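Local coordinates for UDP-N-acetylenolpyruvoylglucosamine reductase (Listeria monocytogenes, PDB 3TX1), which probably catalyses the NADPH-dependent, FAD-mediated reduction of UDP-N-acetylenolpyruvoylglucosamine to UDP-N-acetylmuramate in peptidoglycan synthesis, at residues 140-144 / 223-228; 111-117 / 131-137; 166-172 / 184-189; 257-263 / 302-307. All blocks are in the same frame, centred on the assembly; numbering follows the deposited sequence.

Contact 1: residues 140-144 / 223-228; sequences LEFAC and KMDELT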
# COMPACT_ATOMS: atom_id res chain seq x y z
N LEU A 140 10.96 7.32 -12.58
CA LEU A 140 9.76 7.17 -11.74
C LEU A 140 8.41 7.41 -12.44
O LEU A 140 7.35 7.10 -11.89
CB LEU A 140 9.83 8.06 -10.48
CG LEU A 140 10.60 7.58 -9.25
CD1 LEU A 140 10.38 8.60 -8.14
CD2 LEU A 140 10.24 6.17 -8.77
N GLU A 141 8.44 7.93 -13.66
CA GLU A 141 7.21 8.29 -14.29
C GLU A 141 6.07 7.33 -13.98
O GLU A 141 4.95 7.79 -13.70
CB GLU A 141 7.39 8.43 -15.80
CG GLU A 141 8.44 9.44 -16.24
CD GLU A 141 9.86 8.90 -16.08
OE1 GLU A 141 10.05 7.91 -15.32
OE2 GLU A 141 10.77 9.48 -16.72
N PHE A 142 6.37 6.03 -13.97
CA PHE A 142 5.36 4.99 -13.80
C PHE A 142 4.52 5.05 -12.50
O PHE A 142 3.46 4.38 -12.41
CB PHE A 142 5.99 3.59 -13.95
CG PHE A 142 6.94 3.22 -12.84
CD1 PHE A 142 6.48 2.90 -11.57
CD2 PHE A 142 8.30 3.17 -13.07
CE1 PHE A 142 7.35 2.58 -10.55
CE2 PHE A 142 9.17 2.83 -12.06
CZ PHE A 142 8.69 2.54 -10.80
N ALA A 143 4.98 5.86 -11.54
CA ALA A 143 4.40 5.98 -10.23
C ALA A 143 3.69 7.31 -9.97
O ALA A 143 3.24 7.59 -8.85
CB ALA A 143 5.46 5.72 -9.17
N CYS A 144 3.51 8.12 -10.99
CA CYS A 144 2.85 9.42 -10.79
C CYS A 144 1.38 9.22 -10.36
O CYS A 144 0.73 10.16 -9.84
CB CYS A 144 2.94 10.23 -12.09
SG CYS A 144 2.18 9.39 -13.52
N LYS A 223 5.33 11.73 -20.58
CA LYS A 223 5.05 10.42 -20.00
C LYS A 223 4.06 10.57 -18.87
O LYS A 223 3.12 9.79 -18.76
CB LYS A 223 6.32 9.75 -19.47
CG LYS A 223 7.07 8.92 -20.50
CD LYS A 223 6.35 7.61 -20.81
CE LYS A 223 6.81 7.02 -22.14
NZ LYS A 223 6.00 5.80 -22.41
N MET A 224 4.22 11.60 -18.04
CA MET A 224 3.36 11.69 -16.87
C MET A 224 1.95 12.04 -17.22
O MET A 224 1.00 11.53 -16.61
CB MET A 224 3.95 12.61 -15.82
CG MET A 224 5.15 11.93 -15.17
SD MET A 224 6.13 12.96 -14.08
CE MET A 224 4.86 13.61 -12.97
N ASP A 225 1.83 12.89 -18.24
CA ASP A 225 0.53 13.29 -18.73
C ASP A 225 -0.05 12.08 -19.39
O ASP A 225 -1.18 11.74 -19.10
CB ASP A 225 0.65 14.44 -19.71
CG ASP A 225 0.93 15.77 -19.02
OD1 ASP A 225 1.30 16.74 -19.73
OD2 ASP A 225 0.78 15.84 -17.79
N GLU A 226 0.73 11.39 -20.23
CA GLU A 226 0.26 10.15 -20.88
C GLU A 226 -0.28 9.16 -19.84
O GLU A 226 -1.33 8.54 -20.03
CB GLU A 226 1.39 9.46 -21.68
CG GLU A 226 1.11 7.99 -22.04
CD GLU A 226 2.38 7.12 -22.17
OE1 GLU A 226 3.46 7.68 -22.49
OE2 GLU A 226 2.31 5.87 -21.94
N LEU A 227 0.45 9.02 -18.75
CA LEU A 227 0.11 8.05 -17.75
C LEU A 227 -1.12 8.45 -16.96
O LEU A 227 -2.00 7.61 -16.73
CB LEU A 227 1.33 7.65 -16.90
CG LEU A 227 2.56 7.02 -17.63
CD1 LEU A 227 3.21 5.90 -16.85
CD2 LEU A 227 2.18 6.39 -18.93
N THR A 228 -1.23 9.72 -16.62
CA THR A 228 -2.41 10.20 -15.91
C THR A 228 -3.64 10.02 -16.81
O THR A 228 -4.68 9.52 -16.35
CB THR A 228 -2.22 11.66 -15.49
OG1 THR A 228 -1.09 11.75 -14.63
CG2 THR A 228 -3.42 12.18 -14.73
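The 3-10 turn at Glu141-Ala143 lies against one flank of helix 217-234, with the CA atoms of Glu141 and Met224 5.7 Å apart. Cys144, just past the turn, points its side chain into the interface. Its SG sits between the backbone N and the carbonyl carbon (chi1 58°), a torsion that brings the sulfur against the helical turn Met224-Thr228, 3.9 Å from Leu227 CB. The CB of the same cysteine meets Met224 CE at 4.0 Å. Met224 is extended as far as its sulfur and then bends at chi3 (52°), which turns the terminal methyl back toward the cysteine, while Leu133 of helix 125-134 packs on it as well. Leu227 CD1 approaches backbone rather than side chain, lying 3.8 Å from the CA of Phe142, a residue whose side chain is about 7 Å from the bound FAD. At the outer margin Glu141 CG touches Lys223 CB, and only the aliphatic roots of these two residues meet. Their charged ends part: the Glu141 carboxylate binds Ser138 OG and Gly139 N, whereas Lys223 NZ forms a salt bridge with Glu226 OE1 at 3.2 Å. Met224 O is also occupied within its own helix, gripped from opposite faces of its plane by Thr228 N and Thr228 OG1. This contact therefore illustrates how residues of mixed polarity can build an essentially apolar joint. With these polar ends satisfied elsewhere, van der Waals packing of sulfur and methyl groups holds the FAD-binding region to a helix of the C-terminal part.

Contact 2: residues 111-117 / 131-137; sequences ERNNTQI and FALNESL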
# COMPACT_ATOMS: atom_id res chain seq x y z
N GLU A 111 14.18 13.95 -0.40
CA GLU A 111 15.38 14.75 -0.70
C GLU A 111 16.05 14.58 -2.07
O GLU A 111 16.01 13.51 -2.68
CB GLU A 111 16.45 14.58 0.40
CG GLU A 111 16.04 14.92 1.83
CD GLU A 111 15.42 16.30 2.00
OE1 GLU A 111 15.61 17.22 1.16
OE2 GLU A 111 14.73 16.47 3.02
N ARG A 112 16.73 15.64 -2.49
CA ARG A 112 17.54 15.67 -3.70
C ARG A 112 18.94 15.27 -3.36
O ARG A 112 19.51 15.75 -2.42
CB ARG A 112 17.55 17.09 -4.30
CG ARG A 112 18.71 18.02 -3.88
CD ARG A 112 19.67 18.37 -5.03
NE ARG A 112 21.04 18.69 -4.61
CZ ARG A 112 22.10 17.93 -4.83
NH1 ARG A 112 21.97 16.77 -5.43
NH2 ARG A 112 23.29 18.31 -4.43
N ASN A 113 19.50 14.39 -4.15
CA ASN A 113 20.88 13.97 -3.91
C ASN A 113 21.61 13.58 -5.21
O ASN A 113 21.80 12.40 -5.48
CB ASN A 113 20.85 12.79 -2.95
CG ASN A 113 22.19 12.11 -2.80
OD1 ASN A 113 23.26 12.70 -3.09
ND2 ASN A 113 22.15 10.84 -2.36
N ASN A 114 22.06 14.58 -5.97
CA ASN A 114 22.61 14.42 -7.35
C ASN A 114 21.51 13.74 -8.19
O ASN A 114 20.38 14.22 -8.18
CB ASN A 114 24.04 13.78 -7.42
CG ASN A 114 24.06 12.33 -7.92
OD1 ASN A 114 23.56 11.40 -7.26
ND2 ASN A 114 24.73 12.12 -9.06
N THR A 115 21.81 12.64 -8.88
CA THR A 115 20.82 11.95 -9.71
C THR A 115 19.91 11.01 -8.87
O THR A 115 18.99 10.35 -9.40
CB THR A 115 21.47 11.19 -10.89
OG1 THR A 115 22.38 10.21 -10.39
CG2 THR A 115 22.22 12.14 -11.85
N GLN A 116 20.12 11.00 -7.55
CA GLN A 116 19.38 10.11 -6.66
C GLN A 116 18.33 10.74 -5.75
O GLN A 116 18.55 11.83 -5.17
CB GLN A 116 20.35 9.29 -5.81
CG GLN A 116 21.12 8.25 -6.60
CD GLN A 116 21.90 7.29 -5.72
OE1 GLN A 116 22.00 7.47 -4.51
NE2 GLN A 116 22.45 6.25 -6.34
N ILE A 117 17.23 10.02 -5.60
CA ILE A 117 16.15 10.45 -4.73
C ILE A 117 15.98 9.61 -3.44
O ILE A 117 15.92 8.37 -3.48
CB ILE A 117 14.82 10.66 -5.50
CG1 ILE A 117 14.91 11.98 -6.29
CG2 ILE A 117 13.64 10.71 -4.55
CD1 ILE A 117 13.78 12.24 -7.25
N PHE A 131 8.38 15.12 -7.30
CA PHE A 131 9.63 15.69 -6.95
C PHE A 131 10.47 15.43 -8.17
O PHE A 131 10.78 16.36 -8.89
CB PHE A 131 10.18 14.96 -5.73
CG PHE A 131 11.12 15.78 -4.88
CD1 PHE A 131 12.49 15.67 -5.03
CD2 PHE A 131 10.61 16.61 -3.86
CE1 PHE A 131 13.35 16.42 -4.21
CE2 PHE A 131 11.45 17.35 -3.04
CZ PHE A 131 12.82 17.26 -3.22
N ALA A 132 10.75 14.16 -8.44
CA ALA A 132 11.58 13.68 -9.59
C ALA A 132 11.51 14.50 -10.86
O ALA A 132 12.54 14.75 -11.53
CB ALA A 132 11.23 12.23 -9.92
N LEU A 133 10.28 14.88 -11.19
CA LEU A 133 10.00 15.72 -12.34
C LEU A 133 10.54 17.13 -12.13
O LEU A 133 11.03 17.74 -13.10
CB LEU A 133 8.50 15.79 -12.57
CG LEU A 133 7.88 16.64 -13.66
CD1 LEU A 133 8.42 16.04 -14.96
CD2 LEU A 133 6.36 16.72 -13.69
N ASN A 134 10.43 17.67 -10.90
CA ASN A 134 10.95 19.02 -10.62
C ASN A 134 12.43 19.06 -10.74
O ASN A 134 13.01 20.11 -10.86
CB ASN A 134 10.59 19.51 -9.22
CG ASN A 134 9.11 19.58 -9.00
OD1 ASN A 134 8.35 18.74 -9.48
ND2 ASN A 134 8.68 20.60 -8.26
N GLU A 135 13.06 17.88 -10.70
CA GLU A 135 14.51 17.79 -10.80
C GLU A 135 14.94 17.27 -12.17
O GLU A 135 16.13 17.16 -12.46
CB GLU A 135 15.07 16.88 -9.70
CG GLU A 135 14.44 17.11 -8.33
CD GLU A 135 14.76 18.48 -7.77
OE1 GLU A 135 15.94 18.87 -7.76
OE2 GLU A 135 13.81 19.18 -7.33
N SER A 136 14.02 16.98 -13.04
CA SER A 136 14.50 16.46 -14.27
C SER A 136 15.20 15.17 -13.92
O SER A 136 16.31 14.93 -14.30
CB SER A 136 15.47 17.43 -14.90
OG SER A 136 14.80 18.61 -15.25
N LEU A 137 14.52 14.34 -13.18
CA LEU A 137 14.97 12.96 -13.01
C LEU A 137 13.98 11.97 -13.61
O LEU A 137 12.78 12.07 -13.38
CB LEU A 137 15.19 12.65 -11.53
CG LEU A 137 16.58 12.94 -10.97
CD1 LEU A 137 16.59 12.84 -9.45
CD2 LEU A 137 17.61 11.99 -11.57
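Ile117 of the hairpin 110-120 packs against Ala132 and Leu137 at the end of helix 125-134, and its side chain can be traced atom by atom. From CB, CG2 stands anti to the backbone N, which leaves CG1 beside that N and pointed at the helix (chi1 -76°). CG1 runs alongside Leu137, 3.7 Å from its CD1, the two side chains sliding past each other in opposite directions. Because chi2 is extended (172°), CD1 is carried out to the helix. There it touches Ala132 CB at 3.7 Å, Leu137 CD1 at 3.6 Å and the edge of the Phe131 ring, near its plane. That ring also lies obliquely beside the neighbouring strand, its CE1 3.9 Å from Arg112 N. Leu137 in turn packs its two methyls against the carbonyl of Thr115, within the type II' turn Asn113-Gln116. A Schellman motif at Ser136, with positive phi, ends the helix, and Leu137 N bonds back to Ala132 O just where the leucine turns toward the hairpin. Strand 204-214 borders the cluster, its Leu212 touching both Ile117 and Leu137, while helix 217-234 packs on Leu133 along another flank of helix 125-134.

Contact 3: residues 166-172 / 184-189; sequences SDVLEAA and LKRSEL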
# COMPACT_ATOMS: atom_id res chain seq x y z
N SER A 166 11.49 -1.91 -8.25
CA SER A 166 12.74 -2.66 -8.31
C SER A 166 13.57 -2.19 -9.47
O SER A 166 14.78 -2.24 -9.41
CB SER A 166 12.53 -4.18 -8.36
OG SER A 166 11.84 -4.57 -9.54
N ASP A 167 12.92 -1.73 -10.54
CA ASP A 167 13.68 -1.14 -11.66
C ASP A 167 14.60 -0.03 -11.16
O ASP A 167 15.69 0.12 -11.68
CB ASP A 167 12.78 -0.54 -12.74
CG ASP A 167 12.00 -1.58 -13.51
OD1 ASP A 167 12.50 -2.73 -13.60
OD2 ASP A 167 10.91 -1.25 -14.05
N VAL A 168 14.17 0.75 -10.17
CA VAL A 168 15.02 1.85 -9.74
C VAL A 168 15.36 1.94 -8.27
O VAL A 168 15.91 2.97 -7.83
CB VAL A 168 14.50 3.23 -10.19
CG1 VAL A 168 14.79 3.44 -11.65
CG2 VAL A 168 13.03 3.40 -9.84
N LEU A 169 15.11 0.89 -7.53
CA LEU A 169 15.43 0.90 -6.12
C LEU A 169 16.91 0.80 -5.94
O LEU A 169 17.47 -0.19 -6.30
CB LEU A 169 14.79 -0.27 -5.45
CG LEU A 169 14.55 -0.18 -3.96
CD1 LEU A 169 14.49 1.23 -3.46
CD2 LEU A 169 13.26 -0.89 -3.72
N GLU A 170 17.54 1.81 -5.36
CA GLU A 170 18.96 1.76 -5.16
C GLU A 170 19.28 1.14 -3.78
O GLU A 170 19.97 0.12 -3.67
CB GLU A 170 19.55 3.17 -5.18
CG GLU A 170 21.01 3.25 -4.75
CD GLU A 170 21.96 2.54 -5.70
OE1 GLU A 170 21.54 2.17 -6.82
OE2 GLU A 170 23.12 2.32 -5.28
N ALA A 171 18.77 1.80 -2.74
CA ALA A 171 19.03 1.43 -1.37
C ALA A 171 17.80 1.71 -0.50
O ALA A 171 16.93 2.51 -0.86
CB ALA A 171 20.22 2.23 -0.86
N ALA A 172 17.76 1.06 0.65
CA ALA A 172 16.68 1.26 1.61
C ALA A 172 17.19 1.15 3.05
O ALA A 172 18.12 0.37 3.34
CB ALA A 172 15.60 0.23 1.39
N LEU A 184 20.28 -1.28 3.41
CA LEU A 184 20.38 -2.28 2.32
C LEU A 184 20.81 -1.71 0.99
O LEU A 184 20.61 -0.54 0.72
CB LEU A 184 19.04 -3.02 2.14
CG LEU A 184 18.53 -3.92 3.26
CD1 LEU A 184 17.10 -4.31 2.97
CD2 LEU A 184 19.41 -5.14 3.44
N LYS A 185 21.40 -2.57 0.15
CA LYS A 185 21.81 -2.20 -1.21
C LYS A 185 21.14 -3.12 -2.22
O LYS A 185 20.59 -4.18 -1.87
CB LYS A 185 23.33 -2.27 -1.43
CG LYS A 185 24.19 -1.51 -0.42
CD LYS A 185 23.82 -0.04 -0.28
CE LYS A 185 24.53 0.54 0.94
NZ LYS A 185 24.09 1.93 1.28
N ARG A 186 21.20 -2.68 -3.48
CA ARG A 186 20.64 -3.38 -4.62
C ARG A 186 20.64 -4.89 -4.49
O ARG A 186 19.57 -5.51 -4.52
CB ARG A 186 21.44 -2.99 -5.86
CG ARG A 186 21.03 -1.69 -6.53
CD ARG A 186 20.13 -1.91 -7.74
NE ARG A 186 19.82 -0.62 -8.35
CZ ARG A 186 19.07 -0.45 -9.43
NH1 ARG A 186 18.56 -1.49 -10.09
NH2 ARG A 186 18.84 0.79 -9.87
N SER A 187 21.83 -5.47 -4.33
CA SER A 187 22.04 -6.93 -4.25
C SER A 187 21.06 -7.63 -3.31
O SER A 187 20.54 -8.71 -3.60
CB SER A 187 23.44 -7.21 -3.72
OG SER A 187 24.36 -6.28 -4.26
N GLU A 188 20.82 -6.97 -2.18
CA GLU A 188 20.02 -7.50 -1.11
C GLU A 188 18.54 -7.22 -1.32
O GLU A 188 17.71 -7.61 -0.50
CB GLU A 188 20.51 -6.88 0.20
CG GLU A 188 22.02 -6.66 0.21
CD GLU A 188 22.53 -5.99 1.47
OE1 GLU A 188 23.01 -4.84 1.38
OE2 GLU A 188 22.42 -6.58 2.57
N LEU A 189 18.20 -6.56 -2.43
CA LEU A 189 16.82 -6.19 -2.77
C LEU A 189 16.38 -6.88 -4.05
O LEU A 189 16.91 -6.59 -5.13
CB LEU A 189 16.74 -4.66 -2.94
CG LEU A 189 17.15 -3.81 -1.72
CD1 LEU A 189 17.73 -2.45 -2.08
CD2 LEU A 189 16.02 -3.67 -0.71
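Arg186 and Glu170 cross at about a right angle, and their flat ends stand 65° apart. Glu170 OE1 lies at the edge of the guanidinium, in its plane, and makes a long salt bridge to Arg186 NE (3.6 Å). The same oxygen takes a hydrogen bond from outside, with Ser211 OG, so the ion pair is a secondary tie. A bend at chi2 (-99°) followed by a straight run carries the arginine back along 166-170. Leu169 O then sits over one face of the guanidinium, 3.1 Å above its plane and offset toward the rim; the angle at Arg186 NE is too poor for a hydrogen bond, but such a carbonyl would probably still ease the positive charge. Beneath this polar layer Leu189 points toward the other segment. Its CD1 comes 4.3 Å from Leu169 CG and its CD2 4.4 Å from Ala172 CB. Helix 150-156 lies under the same apolar patch, with Leu154 touching Leu169 and Ala172. Ala172 and Leu184 form a hydrogen-bonded antiparallel pair, in which Leu184 N donates to Ala172 O at 2.7 Å, almost straight (174°), and Ala172 N returns a longer bond to Leu184 O. On the side of strand 204-214, Glu170 and Ala171 both face Thr209, a classic beta bulge. The whole is a beta hairpin, strands 169-175 and 181-185, added to the antiparallel sheet of the PCMH-type FAD-binding domain.

Contact 4: residues 257-263 / 302-307; sequences LIQDSGL and TVREKF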
# COMPACT_ATOMS: atom_id res chain seq x y z
N LEU A 257 -13.00 -11.15 -16.92
CA LEU A 257 -13.72 -12.30 -16.35
C LEU A 257 -14.89 -11.81 -15.48
O LEU A 257 -16.04 -12.24 -15.61
CB LEU A 257 -12.79 -13.09 -15.44
CG LEU A 257 -11.86 -14.14 -16.00
CD1 LEU A 257 -10.94 -14.57 -14.87
CD2 LEU A 257 -12.65 -15.34 -16.50
N ILE A 258 -14.58 -10.87 -14.60
CA ILE A 258 -15.57 -10.37 -13.74
C ILE A 258 -16.73 -9.85 -14.59
O ILE A 258 -17.89 -10.23 -14.39
CB ILE A 258 -14.97 -9.33 -12.79
CG1 ILE A 258 -13.89 -10.03 -11.98
CG2 ILE A 258 -16.04 -8.74 -11.91
CD1 ILE A 258 -13.23 -9.20 -10.89
N GLN A 259 -16.40 -9.02 -15.57
CA GLN A 259 -17.40 -8.39 -16.40
C GLN A 259 -18.18 -9.45 -17.13
O GLN A 259 -19.40 -9.46 -17.10
CB GLN A 259 -16.73 -7.45 -17.34
CG GLN A 259 -17.62 -6.37 -17.89
CD GLN A 259 -16.81 -5.37 -18.68
OE1 GLN A 259 -15.67 -5.64 -19.04
NE2 GLN A 259 -17.39 -4.23 -18.96
N ASP A 260 -17.46 -10.41 -17.68
CA ASP A 260 -18.08 -11.55 -18.37
C ASP A 260 -19.00 -12.42 -17.48
O ASP A 260 -19.88 -13.08 -18.00
CB ASP A 260 -16.99 -12.45 -19.01
CG ASP A 260 -16.30 -11.78 -20.21
OD1 ASP A 260 -16.71 -10.68 -20.65
OD2 ASP A 260 -15.32 -12.38 -20.72
N SER A 261 -18.77 -12.44 -16.17
CA SER A 261 -19.63 -13.24 -15.28
C SER A 261 -20.90 -12.53 -14.84
O SER A 261 -21.66 -13.06 -14.04
CB SER A 261 -18.84 -13.72 -14.07
OG SER A 261 -17.71 -14.45 -14.51
N GLY A 262 -21.13 -11.33 -15.37
CA GLY A 262 -22.29 -10.55 -15.04
C GLY A 262 -22.18 -9.86 -13.70
O GLY A 262 -23.18 -9.46 -13.14
N LEU A 263 -20.98 -9.71 -13.17
CA LEU A 263 -20.81 -9.07 -11.87
C LEU A 263 -20.58 -7.58 -11.88
O LEU A 263 -20.54 -6.98 -10.84
CB LEU A 263 -19.65 -9.69 -11.11
CG LEU A 263 -19.80 -11.15 -10.73
CD1 LEU A 263 -18.40 -11.72 -10.54
CD2 LEU A 263 -20.69 -11.28 -9.51
N THR A 302 -18.59 -16.66 -8.01
CA THR A 302 -19.36 -16.63 -9.24
C THR A 302 -18.43 -16.89 -10.42
O THR A 302 -18.76 -17.59 -11.38
CB THR A 302 -19.99 -15.26 -9.37
OG1 THR A 302 -20.78 -15.01 -8.21
CG2 THR A 302 -20.87 -15.17 -10.56
N VAL A 303 -17.25 -16.33 -10.36
CA VAL A 303 -16.34 -16.54 -11.45
C VAL A 303 -15.94 -17.98 -11.59
O VAL A 303 -15.84 -18.48 -12.71
CB VAL A 303 -15.10 -15.65 -11.38
CG1 VAL A 303 -14.11 -16.05 -12.44
CG2 VAL A 303 -15.55 -14.22 -11.56
N ARG A 304 -15.73 -18.68 -10.48
CA ARG A 304 -15.27 -20.04 -10.61
C ARG A 304 -16.42 -20.95 -11.09
O ARG A 304 -16.20 -22.05 -11.62
CB ARG A 304 -14.53 -20.51 -9.36
CG ARG A 304 -15.27 -21.44 -8.45
CD ARG A 304 -14.39 -21.92 -7.29
NE ARG A 304 -14.54 -21.10 -6.08
CZ ARG A 304 -13.76 -20.09 -5.72
NH1 ARG A 304 -14.02 -19.42 -4.58
NH2 ARG A 304 -12.70 -19.75 -6.46
N GLU A 305 -17.65 -20.47 -10.97
CA GLU A 305 -18.76 -21.28 -11.42
C GLU A 305 -19.00 -21.17 -12.89
O GLU A 305 -19.36 -22.15 -13.52
CB GLU A 305 -20.02 -20.98 -10.63
CG GLU A 305 -19.92 -21.51 -9.22
CD GLU A 305 -21.07 -21.06 -8.34
OE1 GLU A 305 -22.10 -20.54 -8.87
OE2 GLU A 305 -20.93 -21.21 -7.10
N LYS A 306 -18.75 -20.00 -13.46
CA LYS A 306 -18.95 -19.78 -14.89
C LYS A 306 -17.76 -20.17 -15.73
O LYS A 306 -17.93 -20.56 -16.87
CB LYS A 306 -19.22 -18.31 -15.19
CG LYS A 306 -20.28 -17.65 -14.31
CD LYS A 306 -21.70 -18.09 -14.62
CE LYS A 306 -22.68 -17.24 -13.83
NZ LYS A 306 -22.59 -15.78 -14.13
N PHE A 307 -16.54 -20.06 -15.20
CA PHE A 307 -15.34 -20.31 -16.01
C PHE A 307 -14.29 -21.23 -15.39
O PHE A 307 -13.29 -21.55 -16.01
CB PHE A 307 -14.66 -18.97 -16.38
CG PHE A 307 -15.56 -18.02 -17.13
CD1 PHE A 307 -16.10 -16.91 -16.50
CD2 PHE A 307 -15.88 -18.26 -18.47
CE1 PHE A 307 -16.95 -16.04 -17.18
CE2 PHE A 307 -16.73 -17.39 -19.16
CZ PHE A 307 -17.27 -16.27 -18.51
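Ser261 and Phe307 meet where the end of helix 254-260 lies against the last turns of helix 289-307. The serine hydroxyl is beside its own backbone N (chi1 -57°), a position from which OG donates to Leu257 O at 3.0 Å. That carbonyl also receives Ser261 N, and the hydroxyl comes to it from above its plane. Held this way, OG lies at the edge of the Phe307 ring, in its plane. Leu257 and Phe307 slide past each other in opposite directions, with Leu257 CD2 3.8 Å from Phe307 CD1, while Asp260 CB approaches the ring obliquely near CZ. Val303 has CG1 anti to the backbone N (chi1 172°), which sends CG2 between Ser261 OG and Leu263 CD1, the latter 3.9 Å away. Leu263 and Thr302 reach toward each other tip to tip. Thr302 OG1 is bonded to Tyr298 O in its own helix, and its CG2 lies 4.0 Å from Leu263 CD2. Lys306, bent at chi2 and chi4, folds over Ser261 so that NZ comes 2.9 Å from Ser261 O, and its CB lies over one face of the Phe307 ring, toward its rim. Gly262, with positive phi, forms a Schellman motif that ends the shorter helix and brings Leu263 back to the interface. This is packing of a Schellman-terminated helix end against a longer helix, within the MurB C-terminal domain that also carries the predicted proton donor Ser244.

From the N terminus, contact 2 comes first, closing a short loop between the hairpin 110-120 and the end of helix 125-134. Contact 1 opens soon afterwards and is long-range, returning only at helix 217-234; contact 3, the hairpin 169-175/181-185, falls wholly within that span. Contact 4 follows in series and pairs two helices of the C-terminal part. The first three form a continuous region: Leu140 packs on both Ala132 and Val168, and Gln116 meets Glu170, while contacts 2 and 3 reach the same sheet. Contact 4 stands apart, its centre about 45 Å from that of contact 2, on the opposite side of the chain's centre.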